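Local coordinates for protein putative acetyltransferase (Streptococcus mutans, PDB 4E2A) that probably transfers acyl groups from acyl-coenzyme A to an as yet unidentified acceptor, as a member of the GNAT acetyltransferase family, at residues 92-97 and 110-115; 126-131 and 160-165; 183-188 and 201-206. One frame throughout, in Å; residues are numbered along the deposited sequence.

Contact 1. Residues 92-97 and 110-115; sequences KESETY and KVNWGS
Trp113 lays its indole over the backbone of Glu93 where two antiparallel strands come together. CA of Glu93 stands 4.0 Å from the centroid of the five-membered ring, and the carbonyl O of Glu93 and the N of Ser94 lie above the same face. Between the backbone N and the carbonyl carbon (chi1 63°), CG of Trp113 carries the ring across to the partner strand. There the carboxylate of Glu95 meets the six-membered ring at its edge, CD 3.8 Å from CH2 of Trp113, with the planes 86° apart. OE1 of Glu93 takes two bonds from Ser115, from OG at 2.7 Å and from N at 3.0 Å, the latter from above the carboxylate plane. Ser94, small and polar on the other side of the sheet, sends OG to the carbonyl O of Val111 (3.0 Å), which the N of Glu95 reaches from the opposite face of the carbonyl. Further out, the OH of Tyr97 donates to OE1 of Glu95 at 2.6 Å and helps to fix the rotation of that carboxylate, while its ring packs edge-to-face with Phe149. Lys110 passes its chain beside Ser94, its NZ hydrogen-bonded to OE1 of Gln129. The hairpin 94-101/104-113 is fastened by side chains as well as backbone: the indole lies over the Glu93 O that accepts from the N of Trp113 (3.0 Å), probably screening that bond from water.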
loop_
_atom_site.group_PDB
_atom_site.type_symbol
_atom_site.label_atom_id
_atom_site.label_comp_id
_atom_site.label_asym_id
_atom_site.label_seq_id
_atom_site.Cartn_x
_atom_site.Cartn_y
_atom_site.Cartn_z
ATOM N N LYS B 92 -13.409 -3.611 -18.380
ATOM C CA LYS B 92 -13.099 -4.475 -19.518
ATOM C C LYS B 92 -11.794 -5.257 -19.353
ATOM O O LYS B 92 -11.566 -6.244 -20.040
ATOM C CB LYS B 92 -13.005 -3.641 -20.797
ATOM C CG LYS B 92 -14.100 -2.593 -20.949
ATOM C CD LYS B 92 -15.464 -3.227 -21.212
ATOM C CE LYS B 92 -15.591 -3.703 -22.657
ATOM N NZ LYS B 92 -17.015 -3.938 -23.041
ATOM N N GLU B 93 -10.925 -4.801 -18.460
ATOM C CA GLU B 93 -9.639 -5.464 -18.282
ATOM C C GLU B 93 -9.577 -6.261 -16.981
ATOM O O GLU B 93 -8.510 -6.419 -16.386
ATOM C CB GLU B 93 -8.504 -4.444 -18.367
ATOM C CG GLU B 93 -8.346 -3.844 -19.782
ATOM C CD GLU B 93 -7.107 -2.974 -19.934
ATOM O OE1 GLU B 93 -6.974 -1.977 -19.186
ATOM O OE2 GLU B 93 -6.274 -3.294 -20.810
ATOM N N SER B 94 -10.738 -6.729 -16.524
ATOM C CA SER B 94 -10.803 -7.536 -15.308
ATOM C C SER B 94 -11.973 -8.504 -15.386
ATOM O O SER B 94 -12.977 -8.223 -16.034
ATOM C CB SER B 94 -10.965 -6.621 -14.082
ATOM O OG SER B 94 -11.128 -7.381 -12.893
ATOM N N GLU B 95 -11.863 -9.650 -14.732
ATOM C CA GLU B 95 -13.044 -10.486 -14.613
ATOM C C GLU B 95 -13.258 -10.971 -13.201
ATOM O O GLU B 95 -12.300 -11.232 -12.471
ATOM C CB GLU B 95 -13.025 -11.629 -15.614
ATOM C CG GLU B 95 -13.315 -11.153 -17.042
ATOM C CD GLU B 95 -12.917 -12.163 -18.098
ATOM O OE1 GLU B 95 -12.267 -13.160 -17.730
ATOM O OE2 GLU B 95 -13.255 -11.957 -19.287
ATOM N N THR B 96 -14.522 -11.035 -12.802
ATOM C CA THR B 96 -14.859 -11.648 -11.527
ATOM C C THR B 96 -15.741 -12.886 -11.744
ATOM O O THR B 96 -16.754 -12.828 -12.465
ATOM C CB THR B 96 -15.566 -10.654 -10.586
ATOM O OG1 THR B 96 -14.733 -9.510 -10.376
ATOM C CG2 THR B 96 -15.865 -11.298 -9.229
ATOM N N TYR B 97 -15.365 -13.980 -11.083
ATOM C CA TYR B 97 -16.068 -15.262 -11.210
ATOM C C TYR B 97 -16.636 -15.738 -9.873
ATOM O O TYR B 97 -16.054 -15.475 -8.814
ATOM C CB TYR B 97 -15.119 -16.351 -11.735
ATOM C CG TYR B 97 -14.588 -16.098 -13.129
ATOM C CD1 TYR B 97 -15.252 -16.595 -14.240
ATOM C CD2 TYR B 97 -13.419 -15.360 -13.328
ATOM C CE1 TYR B 97 -14.792 -16.367 -15.500
ATOM C CE2 TYR B 97 -12.942 -15.115 -14.607
ATOM C CZ TYR B 97 -13.640 -15.631 -15.687
ATOM O OH TYR B 97 -13.207 -15.421 -16.966
ATOM N N LYS B 110 -11.089 -12.899 -8.536
ATOM C CA LYS B 110 -10.922 -11.716 -9.400
ATOM C C LYS B 110 -9.582 -11.734 -10.112
ATOM O O LYS B 110 -8.527 -11.909 -9.476
ATOM C CB LYS B 110 -11.132 -10.393 -8.636
ATOM C CG LYS B 110 -10.974 -9.122 -9.493
ATOM C CD LYS B 110 -11.179 -7.849 -8.647
ATOM C CE LYS B 110 -11.282 -6.596 -9.538
ATOM N NZ LYS B 110 -9.960 -5.951 -9.854
ATOM N N VAL B 111 -9.621 -11.566 -11.435
ATOM C CA VAL B 111 -8.386 -11.508 -12.234
ATOM C C VAL B 111 -8.250 -10.191 -13.017
ATOM O O VAL B 111 -9.241 -9.596 -13.389
ATOM C CB VAL B 111 -8.244 -12.740 -13.172
ATOM C CG1 VAL B 111 -8.011 -14.012 -12.324
ATOM C CG2 VAL B 111 -9.468 -12.888 -14.043
ATOM N N ASN B 112 -7.019 -9.726 -13.229
ATOM C CA ASN B 112 -6.783 -8.465 -13.921
ATOM C C ASN B 112 -5.732 -8.573 -15.019
ATOM O O ASN B 112 -4.822 -9.403 -14.946
ATOM C CB ASN B 112 -6.296 -7.371 -12.960
ATOM C CG ASN B 112 -7.122 -7.258 -11.699
ATOM O OD1 ASN B 112 -6.566 -7.170 -10.603
ATOM N ND2 ASN B 112 -8.434 -7.213 -11.840
ATOM N N TRP B 113 -5.852 -7.713 -16.024
ATOM C CA TRP B 113 -4.780 -7.504 -16.989
ATOM C C TRP B 113 -4.820 -6.052 -17.496
ATOM O O TRP B 113 -5.705 -5.290 -17.100
ATOM C CB TRP B 113 -4.875 -8.504 -18.139
ATOM C CG TRP B 113 -6.114 -8.380 -18.969
ATOM C CD1 TRP B 113 -6.253 -7.666 -20.127
ATOM C CD2 TRP B 113 -7.382 -9.002 -18.724
ATOM N NE1 TRP B 113 -7.537 -7.805 -20.618
ATOM C CE2 TRP B 113 -8.247 -8.624 -19.775
ATOM C CE3 TRP B 113 -7.878 -9.843 -17.718
ATOM C CZ2 TRP B 113 -9.580 -9.041 -19.838
ATOM C CZ3 TRP B 113 -9.198 -10.260 -17.787
ATOM C CH2 TRP B 113 -10.035 -9.857 -18.840
ATOM N N GLY B 114 -3.876 -5.671 -18.357
ATOM C CA GLY B 114 -3.808 -4.294 -18.843
ATOM C C GLY B 114 -3.626 -3.290 -17.717
ATOM O O GLY B 114 -2.851 -3.519 -16.775
ATOM N N SER B 115 -4.338 -2.166 -17.806
ATOM C CA SER B 115 -4.205 -1.102 -16.807
ATOM C C SER B 115 -4.945 -1.436 -15.511
ATOM O O SER B 115 -4.748 -0.777 -14.487
ATOM C CB SER B 115 -4.716 0.237 -17.368
ATOM O OG SER B 115 -6.099 0.142 -17.677
#

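Contact 2. Residues 126-131 and 160-165; sequences FEIQRL and SWVWLG
Phe126 and Val162 are paired in parallel where strands 125-133 and 161-167, joined through helix 142-157, form a beta-alpha-beta unit at the heart of the GNAT fold. Backbone bonds alternate: the N of Phe126 donates to the O of Trp161, the N of Trp163 to the O of Phe126 (2.9 Å), and the N of Ile128 to the O of Trp163 (3.1 Å). Apolar packing fills the side facing helix 142-157, where branched and aromatic residues suit a buried surface. CG2 of Val162, placed anti to its own N, touches CD1 of Ile128 at 3.5 Å and CD2 of Phe126 at 3.9 Å. The other side combines aromatic and charged groups. CG of Glu127 lies over the indole of Trp163, 4.0 Å from the centroid of the six-membered ring, and the carboxylate runs on past the CZ2-CH2 rim, its plane only 18° from the ring's. Both polar ends find partners nearby, Glu127 OE2 on Thr118 and Trp163 NE1 on Gln117. Past Ile128 the strands splay apart, the place where other GNAT enzymes bind acyl-coenzyme A; one water donates to the O of Ile128 at 2.8 Å and accepts from the N of Gly165 at 3.0 Å.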
loop_
_atom_site.group_PDB
_atom_site.type_symbol
_atom_site.label_atom_id
_atom_site.label_comp_id
_atom_site.label_asym_id
_atom_site.label_seq_id
_atom_site.Cartn_x
_atom_site.Cartn_y
_atom_site.Cartn_z
ATOM N N PHE B 126 -0.822 -10.982 -16.489
ATOM C CA PHE B 126 -2.166 -11.318 -16.015
ATOM C C PHE B 126 -2.057 -11.561 -14.490
ATOM O O PHE B 126 -1.218 -12.337 -14.041
ATOM C CB PHE B 126 -2.596 -12.598 -16.762
ATOM C CG PHE B 126 -3.987 -13.103 -16.455
ATOM C CD1 PHE B 126 -4.990 -13.044 -17.427
ATOM C CD2 PHE B 126 -4.268 -13.732 -15.260
ATOM C CE1 PHE B 126 -6.267 -13.544 -17.186
ATOM C CE2 PHE B 126 -5.554 -14.249 -15.003
ATOM C CZ PHE B 126 -6.549 -14.153 -15.965
ATOM N N GLU B 127 -2.910 -10.901 -13.711
ATOM C CA GLU B 127 -2.826 -10.900 -12.254
ATOM C C GLU B 127 -3.966 -11.699 -11.623
ATOM O O GLU B 127 -5.113 -11.528 -11.984
ATOM C CB GLU B 127 -2.878 -9.456 -11.715
ATOM C CG GLU B 127 -2.966 -9.368 -10.188
ATOM C CD GLU B 127 -3.209 -7.943 -9.669
ATOM O OE1 GLU B 127 -3.459 -7.030 -10.470
ATOM O OE2 GLU B 127 -3.155 -7.740 -8.442
ATOM N N ILE B 128 -3.643 -12.578 -10.687
ATOM C CA ILE B 128 -4.678 -13.196 -9.862
ATOM C C ILE B 128 -4.729 -12.389 -8.565
ATOM O O ILE B 128 -3.786 -12.430 -7.763
ATOM C CB ILE B 128 -4.400 -14.690 -9.606
ATOM C CG1 ILE B 128 -4.249 -15.434 -10.941
ATOM C CG2 ILE B 128 -5.534 -15.305 -8.791
ATOM C CD1 ILE B 128 -3.526 -16.800 -10.807
ATOM N N GLN B 129 -5.800 -11.611 -8.398
ATOM C CA GLN B 129 -5.880 -10.605 -7.330
ATOM C C GLN B 129 -6.601 -11.107 -6.076
ATOM O O GLN B 129 -6.118 -10.900 -4.957
ATOM C CB GLN B 129 -6.568 -9.316 -7.836
ATOM C CG GLN B 129 -6.597 -8.168 -6.794
ATOM C CD GLN B 129 -7.654 -7.094 -7.086
ATOM O OE1 GLN B 129 -8.110 -6.936 -8.220
ATOM N NE2 GLN B 129 -8.040 -6.349 -6.050
ATOM N N ARG B 130 -7.763 -11.730 -6.268
ATOM C CA ARG B 130 -8.600 -12.199 -5.168
ATOM C C ARG B 130 -9.079 -13.635 -5.348
ATOM O O ARG B 130 -9.558 -14.011 -6.420
ATOM C CB ARG B 130 -9.866 -11.325 -5.030
ATOM C CG ARG B 130 -9.661 -9.948 -4.442
ATOM C CD ARG B 130 -10.994 -9.163 -4.386
ATOM N NE ARG B 130 -10.708 -7.790 -4.020
ATOM C CZ ARG B 130 -11.404 -6.736 -4.424
ATOM N NH1 ARG B 130 -12.461 -6.894 -5.222
ATOM N NH2 ARG B 130 -11.039 -5.520 -4.018
ATOM N N LEU B 131 -9.000 -14.428 -4.282
ATOM C CA LEU B 131 -9.617 -15.753 -4.303
ATOM C C LEU B 131 -10.030 -16.149 -2.879
ATOM O O LEU B 131 -9.169 -16.364 -2.025
ATOM C CB LEU B 131 -8.657 -16.798 -4.935
ATOM C CG LEU B 131 -9.255 -18.147 -5.425
ATOM C CD1 LEU B 131 -8.258 -19.013 -6.213
ATOM C CD2 LEU B 131 -9.815 -18.958 -4.258
ATOM N N SER B 160 2.030 -13.267 -21.492
ATOM C CA SER B 160 3.294 -13.952 -21.246
ATOM C C SER B 160 3.469 -14.444 -19.810
ATOM O O SER B 160 4.147 -15.436 -19.588
ATOM C CB SER B 160 4.482 -13.079 -21.656
ATOM O OG SER B 160 4.465 -12.858 -23.056
ATOM N N TRP B 161 2.839 -13.760 -18.851
ATOM C CA TRP B 161 3.030 -14.066 -17.431
ATOM C C TRP B 161 1.713 -14.001 -16.637
ATOM O O TRP B 161 0.816 -13.211 -16.941
ATOM C CB TRP B 161 4.079 -13.125 -16.795
ATOM C CG TRP B 161 5.378 -13.090 -17.520
ATOM C CD1 TRP B 161 5.772 -12.175 -18.449
ATOM C CD2 TRP B 161 6.461 -14.026 -17.396
ATOM N NE1 TRP B 161 7.036 -12.478 -18.911
ATOM C CE2 TRP B 161 7.476 -13.607 -18.283
ATOM C CE3 TRP B 161 6.661 -15.174 -16.624
ATOM C CZ2 TRP B 161 8.680 -14.304 -18.417
ATOM C CZ3 TRP B 161 7.867 -15.863 -16.765
ATOM C CH2 TRP B 161 8.854 -15.419 -17.649
ATOM N N VAL B 162 1.605 -14.869 -15.645
ATOM C CA VAL B 162 0.583 -14.738 -14.616
ATOM C C VAL B 162 1.347 -14.543 -13.313
ATOM O O VAL B 162 2.371 -15.192 -13.076
ATOM C CB VAL B 162 -0.348 -15.978 -14.576
ATOM C CG1 VAL B 162 0.448 -17.242 -14.327
ATOM C CG2 VAL B 162 -1.449 -15.822 -13.512
ATOM N N TRP B 163 0.893 -13.599 -12.497
ATOM C CA TRP B 163 1.562 -13.286 -11.248
ATOM C C TRP B 163 0.597 -13.063 -10.081
ATOM O O TRP B 163 -0.598 -12.822 -10.262
ATOM C CB TRP B 163 2.470 -12.057 -11.421
ATOM C CG TRP B 163 1.729 -10.776 -11.611
ATOM C CD1 TRP B 163 1.193 -10.309 -12.770
ATOM C CD2 TRP B 163 1.440 -9.792 -10.607
ATOM N NE1 TRP B 163 0.610 -9.089 -12.558
ATOM C CE2 TRP B 163 0.738 -8.752 -11.249
ATOM C CE3 TRP B 163 1.715 -9.689 -9.244
ATOM C CZ2 TRP B 163 0.296 -7.614 -10.555
ATOM C CZ3 TRP B 163 1.271 -8.562 -8.558
ATOM C CH2 TRP B 163 0.565 -7.546 -9.214
ATOM N N LEU B 164 1.138 -13.143 -8.871
ATOM C CA LEU B 164 0.369 -12.849 -7.680
ATOM C C LEU B 164 1.325 -12.408 -6.572
ATOM O O LEU B 164 2.533 -12.588 -6.679
ATOM C CB LEU B 164 -0.462 -14.069 -7.265
ATOM C CG LEU B 164 0.263 -15.416 -7.160
ATOM C CD1 LEU B 164 0.985 -15.471 -5.843
ATOM C CD2 LEU B 164 -0.743 -16.563 -7.247
ATOM N N GLY B 165 0.781 -11.798 -5.528
ATOM C CA GLY B 165 1.578 -11.377 -4.395
ATOM C C GLY B 165 1.365 -12.299 -3.220
ATOM O O GLY B 165 0.265 -12.791 -3.012
HETATM O O HOH W 1 -2.197 -11.280 -5.817
#

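Contact 3. Residues 183-188 and 201-206; sequences EQFSKH and LLKKSL
Phe185 and Lys203 are brought together by first torsions that hold CG of each between its backbone N and carbonyl carbon (chi1 69° and 59°), which stands the ring and the lysine chain against each other. The lysine then bends at its last two torsions, curling over the phenyl: CD lies 4.0 Å from the ring centroid, over the face, and NZ comes back to 3.4 Å from CB of Phe185. A long flexible chain suits this place, since its methylenes cover the aromatic ring while its ammonium makes a cation-pi contact with Trp161. The edge of the phenyl meets C of Leu202, and CE2 of Phe185 lies 3.5 Å from CB of Leu201.

The fit goes with a beta bulge. Glu183 and Lys203 form an antiparallel hydrogen-bonded pair, with the N of Lys203 donating to the O of Glu183 at 2.8 Å, but Ser186 rather than Phe185 pairs with Leu201. The O of Leu201 accepts from the N of Phe185 at 3.0 Å, and the N of Leu201 donates to the O of Ser186 at 2.9 Å, so the extra residue turns its side chain toward the opposite strand. CD2 of Leu202 packs against CA and CB of Gln184.

Beyond the bulge, NZ of Lys187 and ND1 of His188 are hydrogen-bonded to Asn74 and Glu78 on helix 69-79 of the second subunit. Within its own chain, the hairpin has strand 183-192 at the sheet's margin and strand 195-205 inside it, the latter hydrogen-bonded to strand 161-167.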
loop_
_atom_site.group_PDB
_atom_site.type_symbol
_atom_site.label_atom_id
_atom_site.label_comp_id
_atom_site.label_asym_id
_atom_site.label_seq_id
_atom_site.Cartn_x
_atom_site.Cartn_y
_atom_site.Cartn_z
ATOM N N GLU B 183 7.560 -18.323 -9.340
ATOM C CA GLU B 183 8.902 -17.984 -8.855
ATOM C C GLU B 183 8.953 -16.507 -8.488
ATOM O O GLU B 183 8.318 -15.676 -9.139
ATOM C CB GLU B 183 9.957 -18.226 -9.939
ATOM C CG GLU B 183 9.908 -19.576 -10.631
ATOM C CD GLU B 183 10.766 -19.600 -11.906
ATOM O OE1 GLU B 183 11.365 -18.549 -12.254
ATOM O OE2 GLU B 183 10.841 -20.664 -12.561
ATOM N N GLN B 184 9.717 -16.172 -7.459
ATOM C CA GLN B 184 9.814 -14.786 -7.028
ATOM C C GLN B 184 10.556 -13.985 -8.078
ATOM O O GLN B 184 11.442 -14.510 -8.757
ATOM C CB GLN B 184 10.519 -14.674 -5.676
ATOM C CG GLN B 184 10.874 -13.248 -5.287
ATOM C CD GLN B 184 11.225 -13.128 -3.820
ATOM O OE1 GLN B 184 11.172 -14.115 -3.082
ATOM N NE2 GLN B 184 11.578 -11.918 -3.384
ATOM N N PHE B 185 10.185 -12.720 -8.234
ATOM C CA PHE B 185 10.885 -11.869 -9.188
ATOM C C PHE B 185 11.010 -10.457 -8.653
ATOM O O PHE B 185 11.722 -9.622 -9.214
ATOM C CB PHE B 185 10.202 -11.884 -10.556
ATOM C CG PHE B 185 8.860 -11.215 -10.582
ATOM C CD1 PHE B 185 8.725 -9.923 -11.090
ATOM C CD2 PHE B 185 7.724 -11.879 -10.117
ATOM C CE1 PHE B 185 7.484 -9.293 -11.118
ATOM C CE2 PHE B 185 6.477 -11.275 -10.152
ATOM C CZ PHE B 185 6.355 -9.964 -10.652
ATOM N N SER B 186 10.324 -10.195 -7.549
ATOM C CA SER B 186 10.375 -8.864 -6.964
ATOM C C SER B 186 9.746 -8.819 -5.588
ATOM O O SER B 186 9.247 -9.823 -5.079
ATOM C CB SER B 186 9.701 -7.846 -7.890
ATOM O OG SER B 186 10.058 -6.535 -7.513
ATOM N N LYS B 187 9.783 -7.651 -4.972
ATOM C CA LYS B 187 9.216 -7.506 -3.650
ATOM C C LYS B 187 8.913 -6.061 -3.365
ATOM O O LYS B 187 9.422 -5.152 -4.030
ATOM C CB LYS B 187 10.153 -8.073 -2.583
ATOM C CG LYS B 187 11.593 -7.580 -2.674
ATOM C CD LYS B 187 12.471 -8.323 -1.665
ATOM C CE LYS B 187 13.957 -8.116 -1.939
ATOM N NZ LYS B 187 14.811 -8.912 -1.013
ATOM N N HIS B 188 8.072 -5.852 -2.368
ATOM C CA HIS B 188 7.691 -4.513 -1.994
ATOM C C HIS B 188 7.612 -4.441 -0.485
ATOM O O HIS B 188 6.867 -5.196 0.154
ATOM C CB HIS B 188 6.341 -4.150 -2.621
ATOM C CG HIS B 188 5.897 -2.759 -2.297
ATOM N ND1 HIS B 188 6.733 -1.676 -2.356
ATOM C CD2 HIS B 188 4.679 -2.283 -1.892
ATOM C CE1 HIS B 188 6.066 -0.578 -2.012
ATOM N NE2 HIS B 188 4.831 -0.929 -1.727
ATOM N N LEU B 201 6.509 -10.850 -4.961
ATOM C CA LEU B 201 5.737 -11.034 -6.183
ATOM C C LEU B 201 6.255 -12.276 -6.891
ATOM O O LEU B 201 7.458 -12.450 -7.027
ATOM C CB LEU B 201 5.840 -9.804 -7.090
ATOM C CG LEU B 201 5.291 -8.494 -6.499
ATOM C CD1 LEU B 201 3.933 -8.695 -5.852
ATOM C CD2 LEU B 201 6.255 -7.886 -5.505
ATOM N N LEU B 202 5.346 -13.154 -7.313
ATOM C CA LEU B 202 5.745 -14.402 -7.945
ATOM C C LEU B 202 5.102 -14.456 -9.314
ATOM O O LEU B 202 3.929 -14.097 -9.461
ATOM C CB LEU B 202 5.285 -15.615 -7.126
ATOM C CG LEU B 202 5.354 -15.557 -5.598
ATOM C CD1 LEU B 202 4.778 -16.855 -5.003
ATOM C CD2 LEU B 202 6.790 -15.339 -5.134
ATOM N N LYS B 203 5.870 -14.902 -10.309
ATOM C CA LYS B 203 5.348 -15.073 -11.650
ATOM C C LYS B 203 5.538 -16.481 -12.183
ATOM O O LYS B 203 6.457 -17.202 -11.791
ATOM C CB LYS B 203 5.987 -14.070 -12.613
ATOM C CG LYS B 203 7.508 -14.146 -12.721
ATOM C CD LYS B 203 7.994 -13.054 -13.686
ATOM C CE LYS B 203 9.212 -13.495 -14.462
ATOM N NZ LYS B 203 10.427 -13.216 -13.667
ATOM N N LYS B 204 4.660 -16.834 -13.111
ATOM C CA LYS B 204 4.699 -18.096 -13.820
ATOM C C LYS B 204 4.656 -17.834 -15.320
ATOM O O LYS B 204 3.748 -17.175 -15.836
ATOM C CB LYS B 204 3.515 -18.983 -13.431
ATOM C CG LYS B 204 3.436 -20.291 -14.230
ATOM C CD LYS B 204 2.104 -21.023 -14.000
ATOM C CE LYS B 204 2.195 -22.519 -14.344
ATOM N NZ LYS B 204 1.471 -22.846 -15.581
ATOM N N SER B 205 5.633 -18.387 -16.022
ATOM C CA SER B 205 5.674 -18.313 -17.476
ATOM C C SER B 205 4.443 -18.933 -18.124
ATOM O O SER B 205 4.098 -20.085 -17.853
ATOM C CB SER B 205 6.913 -19.039 -18.017
ATOM O OG SER B 205 6.954 -18.890 -19.427
ATOM N N LEU B 206 3.800 -18.179 -19.005
ATOM C CA LEU B 206 2.703 -18.733 -19.798
ATOM C C LEU B 206 3.228 -19.215 -21.165
ATOM O O LEU B 206 2.498 -19.845 -21.930
ATOM C CB LEU B 206 1.587 -17.695 -19.981
ATOM C CG LEU B 206 0.944 -17.180 -18.687
ATOM C CD1 LEU B 206 -0.078 -16.081 -18.978
ATOM C CD2 LEU B 206 0.275 -18.347 -17.976
#

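How the contacts relate
All three contacts belong to one mixed sheet. Contact 2 is the buried one, joining parallel strands in its middle with its centre about 8 Å from that of the chain. Contacts 1 and 3 are partly buried antiparallel hairpins; contact 3, its centre about 16 Å out, lies towards the sheet's edge and has several exposed residues. Contact 1 adjoins contact 2 directly, with Asn112 O 2.7 Å from Glu127 N; contact 3 adjoins it on the other strand, with Val162 O 2.8 Å from Lys204 N. Chemistry follows position: contact 2 has an apolar side toward a helix, contact 1 adds carboxylate and hydroxyl bonds, and contact 3 has polar ends reaching the second subunit.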